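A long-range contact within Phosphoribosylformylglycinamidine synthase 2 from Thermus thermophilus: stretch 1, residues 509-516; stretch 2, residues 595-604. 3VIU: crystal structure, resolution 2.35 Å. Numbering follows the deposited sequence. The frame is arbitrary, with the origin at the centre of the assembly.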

ATOM      1  N   LYS A 509     -11.804   7.583  -7.493  1.00 15.67           N
ATOM      2  CA  LYS A 509     -13.247   7.460  -7.577  1.00 16.85           C
ATOM      3  C   LYS A 509     -13.649   6.962  -8.958  1.00 18.09           C
ATOM      4  O   LYS A 509     -14.378   5.974  -9.102  1.00 17.39           O
ATOM      5  N   GLU A 510     -13.148   7.651  -9.975  1.00 18.80           N
ATOM      6  CA  GLU A 510     -13.461   7.320 -11.353  1.00 19.95           C
ATOM      7  C   GLU A 510     -13.026   5.917 -11.759  1.00 18.62           C
ATOM      8  O   GLU A 510     -13.777   5.209 -12.423  1.00 18.67           O
ATOM      9  N   ALA A 511     -11.824   5.511 -11.358  1.00 17.01           N
ATOM     10  CA  ALA A 511     -11.333   4.178 -11.693  1.00 17.14           C
ATOM     11  C   ALA A 511     -12.113   3.139 -10.895  1.00 16.30           C
ATOM     12  O   ALA A 511     -12.461   2.074 -11.401  1.00 15.31           O
ATOM     13  N   SER A 512     -12.386   3.466  -9.641  1.00 17.65           N
ATOM     14  CA  SER A 512     -13.116   2.577  -8.756  1.00 17.04           C
ATOM     15  C   SER A 512     -14.518   2.288  -9.273  1.00 19.33           C
ATOM     16  O   SER A 512     -14.961   1.138  -9.280  1.00 19.27           O
ATOM     17  N   GLU A 513     -15.216   3.337  -9.700  1.00 20.56           N
ATOM     18  CA  GLU A 513     -16.574   3.187 -10.196  1.00 20.63           C
ATOM     19  C   GLU A 513     -16.613   2.371 -11.481  1.00 19.62           C
ATOM     20  O   GLU A 513     -17.446   1.477 -11.640  1.00 18.44           O
ATOM     21  N   ALA A 514     -15.692   2.659 -12.390  1.00 17.22           N
ATOM     22  CA  ALA A 514     -15.662   1.946 -13.656  1.00 17.27           C
ATOM     23  C   ALA A 514     -15.331   0.464 -13.524  1.00 17.59           C
ATOM     24  O   ALA A 514     -15.965  -0.369 -14.172  1.00 17.26           O
ATOM     25  N   LEU A 515     -14.346   0.132 -12.692  1.00 17.35           N
ATOM     26  CA  LEU A 515     -13.936  -1.260 -12.508  1.00 17.03           C
ATOM     27  C   LEU A 515     -14.762  -2.019 -11.472  1.00 17.18           C
ATOM     28  O   LEU A 515     -14.635  -3.236 -11.339  1.00 19.65           O
ATOM     29  N   GLY A 516     -15.610  -1.312 -10.739  1.00 16.04           N
ATOM     30  CA  GLY A 516     -16.412  -1.979  -9.733  1.00 13.76           C
ATOM     31  C   GLY A 516     -15.548  -2.584  -8.643  1.00 13.78           C
ATOM     32  O   GLY A 516     -15.702  -3.752  -8.290  1.00 13.53           O
ATOM     33  N   ASP A 595      -8.761   4.185 -21.144  1.00 15.54           N
ATOM     34  CA  ASP A 595     -10.155   3.882 -21.443  1.00 15.18           C
ATOM     35  C   ASP A 595     -10.543   2.851 -20.394  1.00 14.03           C
ATOM     36  O   ASP A 595     -10.186   1.677 -20.497  1.00 13.82           O
ATOM     37  N   LEU A 596     -11.263   3.296 -19.379  1.00 13.17           N
ATOM     38  CA  LEU A 596     -11.679   2.413 -18.313  1.00 12.95           C
ATOM     39  C   LEU A 596     -12.586   1.295 -18.797  1.00 14.21           C
ATOM     40  O   LEU A 596     -12.578   0.205 -18.231  1.00 15.12           O
ATOM     41  N   GLY A 597     -13.349   1.548 -19.856  1.00 14.26           N
ATOM     42  CA  GLY A 597     -14.226   0.517 -20.380  1.00 12.91           C
ATOM     43  C   GLY A 597     -13.406  -0.607 -20.975  1.00 14.03           C
ATOM     44  O   GLY A 597     -13.692  -1.791 -20.759  1.00 15.07           O
ATOM     45  N   ARG A 598     -12.375  -0.243 -21.732  1.00 13.03           N
ATOM     46  CA  ARG A 598     -11.510  -1.238 -22.341  1.00 14.33           C
ATOM     47  C   ARG A 598     -10.773  -1.992 -21.229  1.00 15.11           C
ATOM     48  O   ARG A 598     -10.703  -3.225 -21.244  1.00 13.81           O
ATOM     49  N   GLU A 599     -10.241  -1.239 -20.263  1.00 13.16           N
ATOM     50  CA  GLU A 599      -9.501  -1.815 -19.147  1.00 14.07           C
ATOM     51  C   GLU A 599     -10.289  -2.920 -18.457  1.00 14.22           C
ATOM     52  O   GLU A 599      -9.767  -4.011 -18.229  1.00 15.06           O
ATOM     53  N   LYS A 600     -11.546  -2.634 -18.133  1.00 14.00           N
ATOM     54  CA  LYS A 600     -12.410  -3.608 -17.465  1.00 14.93           C
ATOM     55  C   LYS A 600     -12.636  -4.848 -18.332  1.00 14.55           C
ATOM     56  O   LYS A 600     -12.553  -5.979 -17.849  1.00 16.11           O
ATOM     57  N   ALA A 601     -12.922  -4.635 -19.611  1.00 12.97           N
ATOM     58  CA  ALA A 601     -13.163  -5.740 -20.526  1.00 13.27           C
ATOM     59  C   ALA A 601     -11.913  -6.613 -20.683  1.00 13.79           C
ATOM     60  O   ALA A 601     -12.015  -7.835 -20.778  1.00 13.25           O
ATOM     61  N   VAL A 602     -10.740  -5.988 -20.708  1.00 13.41           N
ATOM     62  CA  VAL A 602      -9.495  -6.739 -20.842  1.00 14.47           C
ATOM     63  C   VAL A 602      -9.233  -7.571 -19.584  1.00 15.22           C
ATOM     64  O   VAL A 602      -8.817  -8.731 -19.677  1.00 15.27           O
ATOM     65  N   GLN A 603      -9.480  -6.980 -18.413  1.00 14.83           N
ATOM     66  CA  GLN A 603      -9.266  -7.678 -17.146  1.00 16.56           C
ATOM     67  C   GLN A 603     -10.170  -8.904 -17.027  1.00 17.61           C
ATOM     68  O   GLN A 603      -9.760  -9.946 -16.516  1.00 16.64           O
ATOM     69  N   GLU A 604     -11.405  -8.778 -17.497  1.00 19.58           N
ATOM     70  CA  GLU A 604     -12.333  -9.895 -17.441  1.00 20.68           C
ATOM     71  C   GLU A 604     -11.994 -10.900 -18.523  1.00 20.11           C
ATOM     72  O   GLU A 604     -12.193 -12.102 -18.343  1.00 20.50           O
TER

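Two helices more than eighty residues apart in sequence meet here, their axes approaching to 9.6 Å and their N-to-C directions differing by 47°. No hydrogen bond crosses between the stretches; the contact rests largely on aliphatic packing.

Lys509 takes no part in it. Its extended chain (t, t, t, then m) brings NZ to 3.3 Å from OE2 of Glu513, a salt bridge spanning one helical turn. Glu510 points sideways, with chi1 and chi2 both t. Its aliphatic CG lies 3.9 Å from CD1 of Leu596, so this methylene makes the closest side-chain approach to the leucine. The backbone O of Glu510 approaches the same CD1 to 3.7 Å, and also accepts the helical bond from Ala514 N. Ala511 is buried and likewise sideways; its CB is 4.3 Å from Leu596 CD2, and so small a side chain lets the leucine branch lie close to the helix backbone, with CD2 4.1 Å from Ala511 CA.

Ser512 points away from the partner helix, and its OG is hydrogen-bonded to a residue just outside the stretch. Glu513, exposed and sideways, makes no contact with stretch 2 and is the acidic partner of Lys509.

Ala514 points toward stretch 2. Its CB meets CB of Leu596 at 3.6 Å, and the CA atoms of these two residues are only 6.1 Å apart, a spacing that suits a single methyl. Leu596 (chi1 m, chi2 t) thus spreads over Glu510, Ala511 and Ala514. Past it, Lys600 (t, t, t, then m) lays its chain beside the end of helix 1, with CD 3.2 Å from the backbone O of Ala514. Its charge is met within its own helix: NZ donates to OE1 of Glu604 at 2.9 Å as part of a salt bridge.

Leu515 is the knob of the interface. Its CA-to-CB bond runs sideways, but the m, t rotamer brings its end nearer, into a hole formed by Leu596, Glu599, Lys600 and Gln603. Leu515 CD2 lies 3.8 Å from both CA and CB of Lys600 and 4.1 Å from CG of Glu599. The methylenes of these polar residues thus offer an apolar surface to the leucine, while both carboxylate oxygens of Glu599 are hydrogen-bonded elsewhere in the structure.

Gly516 ends the walk by leaving helical geometry with positive phi, a conformation that favours glycine. At the start of the other helix, Asp595 caps the N terminus, its OD1 accepting from Arg598 N at 2.8 Å.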

ATOM      1  CB  LYS A 509     -13.889   8.823  -7.317  1.00 18.80           C
ATOM      2  CG  LYS A 509     -15.377   8.895  -7.611  1.00 22.05           C
ATOM      3  CD  LYS A 509     -15.837  10.343  -7.664  1.00 26.59           C
ATOM      4  CE  LYS A 509     -17.347  10.450  -7.875  1.00 30.82           C
ATOM      5  NZ  LYS A 509     -17.842   9.729  -9.089  1.00 32.09           N
ATOM      6  CB  GLU A 510     -12.845   8.366 -12.274  1.00 22.58           C
ATOM      7  CG  GLU A 510     -13.222   8.220 -13.727  1.00 32.02           C
ATOM      8  CD  GLU A 510     -12.933   9.485 -14.515  1.00 37.58           C
ATOM      9  OE1 GLU A 510     -13.030   9.443 -15.761  1.00 40.54           O
ATOM     10  OE2 GLU A 510     -12.616  10.525 -13.884  1.00 39.79           O
ATOM     11  CB  ALA A 511      -9.847   4.067 -11.380  1.00 16.34           C
ATOM     12  CB  SER A 512     -13.203   3.195  -7.362  1.00 14.58           C
ATOM     13  OG  SER A 512     -13.981   2.390  -6.502  1.00 15.84           O
ATOM     14  CB  GLU A 513     -17.193   4.562 -10.430  1.00 25.05           C
ATOM     15  CG  GLU A 513     -18.669   4.523 -10.774  1.00 35.26           C
ATOM     16  CD  GLU A 513     -19.277   5.915 -10.917  1.00 41.08           C
ATOM     17  OE1 GLU A 513     -20.489   6.009 -11.234  1.00 42.90           O
ATOM     18  OE2 GLU A 513     -18.544   6.910 -10.711  1.00 42.75           O
ATOM     19  CB  ALA A 514     -14.687   2.613 -14.596  1.00 18.12           C
ATOM     20  CB  LEU A 515     -12.463  -1.332 -12.105  1.00 16.03           C
ATOM     21  CG  LEU A 515     -11.440  -0.763 -13.081  1.00 16.60           C
ATOM     22  CD1 LEU A 515     -10.060  -0.786 -12.436  1.00 16.00           C
ATOM     23  CD2 LEU A 515     -11.456  -1.570 -14.371  1.00 16.74           C
ATOM     24  CB  ASP A 595     -10.270   3.270 -22.850  1.00 17.52           C
ATOM     25  CG  ASP A 595     -11.699   2.884 -23.225  1.00 20.01           C
ATOM     26  OD1 ASP A 595     -12.472   2.473 -22.333  1.00 18.52           O
ATOM     27  OD2 ASP A 595     -12.041   2.971 -24.428  1.00 22.00           O
ATOM     28  CB  LEU A 596     -12.338   3.230 -17.206  1.00 11.95           C
ATOM     29  CG  LEU A 596     -11.262   4.017 -16.445  1.00 12.37           C
ATOM     30  CD1 LEU A 596     -11.881   5.142 -15.645  1.00 11.06           C
ATOM     31  CD2 LEU A 596     -10.484   3.046 -15.543  1.00 11.02           C
ATOM     32  CB  ARG A 598     -10.504  -0.562 -23.280  1.00 16.24           C
ATOM     33  CG  ARG A 598      -9.414  -1.488 -23.807  1.00 19.72           C
ATOM     34  CD  ARG A 598      -9.985  -2.586 -24.690  1.00 24.98           C
ATOM     35  NE  ARG A 598     -10.480  -2.064 -25.961  1.00 27.68           N
ATOM     36  CZ  ARG A 598      -9.712  -1.518 -26.899  1.00 30.17           C
ATOM     37  NH1 ARG A 598      -8.401  -1.419 -26.724  1.00 32.37           N
ATOM     38  NH2 ARG A 598     -10.261  -1.050 -28.010  1.00 32.62           N
ATOM     39  CB  GLU A 599      -9.140  -0.733 -18.121  1.00 12.11           C
ATOM     40  CG  GLU A 599      -8.281  -1.254 -16.963  1.00 13.42           C
ATOM     41  CD  GLU A 599      -6.901  -1.730 -17.402  1.00 14.35           C
ATOM     42  OE1 GLU A 599      -6.506  -2.853 -17.030  1.00 17.00           O
ATOM     43  OE2 GLU A 599      -6.203  -0.980 -18.111  1.00 12.53           O
ATOM     44  CB  LYS A 600     -13.759  -2.959 -17.119  1.00 15.06           C
ATOM     45  CG  LYS A 600     -14.758  -3.878 -16.422  1.00 16.22           C
ATOM     46  CD  LYS A 600     -15.956  -3.083 -15.911  1.00 20.10           C
ATOM     47  CE  LYS A 600     -16.916  -3.937 -15.085  1.00 23.45           C
ATOM     48  NZ  LYS A 600     -17.728  -4.889 -15.906  1.00 25.41           N
ATOM     49  CB  ALA A 601     -13.614  -5.204 -21.883  1.00 11.78           C
ATOM     50  CB  VAL A 602      -8.279  -5.793 -21.086  1.00 15.40           C
ATOM     51  CG1 VAL A 602      -6.981  -6.580 -21.010  1.00 16.32           C
ATOM     52  CG2 VAL A 602      -8.389  -5.134 -22.458  1.00 13.58           C
ATOM     53  CB  GLN A 603      -9.511  -6.743 -15.951  1.00 15.43           C
ATOM     54  CG  GLN A 603      -8.585  -5.535 -15.887  1.00 16.09           C
ATOM     55  CD  GLN A 603      -8.381  -4.997 -14.473  1.00 14.25           C
ATOM     56  OE1 GLN A 603      -7.776  -3.948 -14.287  1.00 14.51           O
ATOM     57  NE2 GLN A 603      -8.876  -5.720 -13.477  1.00 13.11           N
ATOM     58  CB  GLU A 604     -13.771  -9.407 -17.593  1.00 23.52           C
ATOM     59  CG  GLU A 604     -14.244  -8.636 -16.376  1.00 30.47           C
ATOM     60  CD  GLU A 604     -15.566  -7.931 -16.594  1.00 33.36           C
ATOM     61  OE1 GLU A 604     -15.994  -7.180 -15.686  1.00 33.56           O
ATOM     62  OE2 GLU A 604     -16.170  -8.130 -17.669  1.00 35.11           O
TER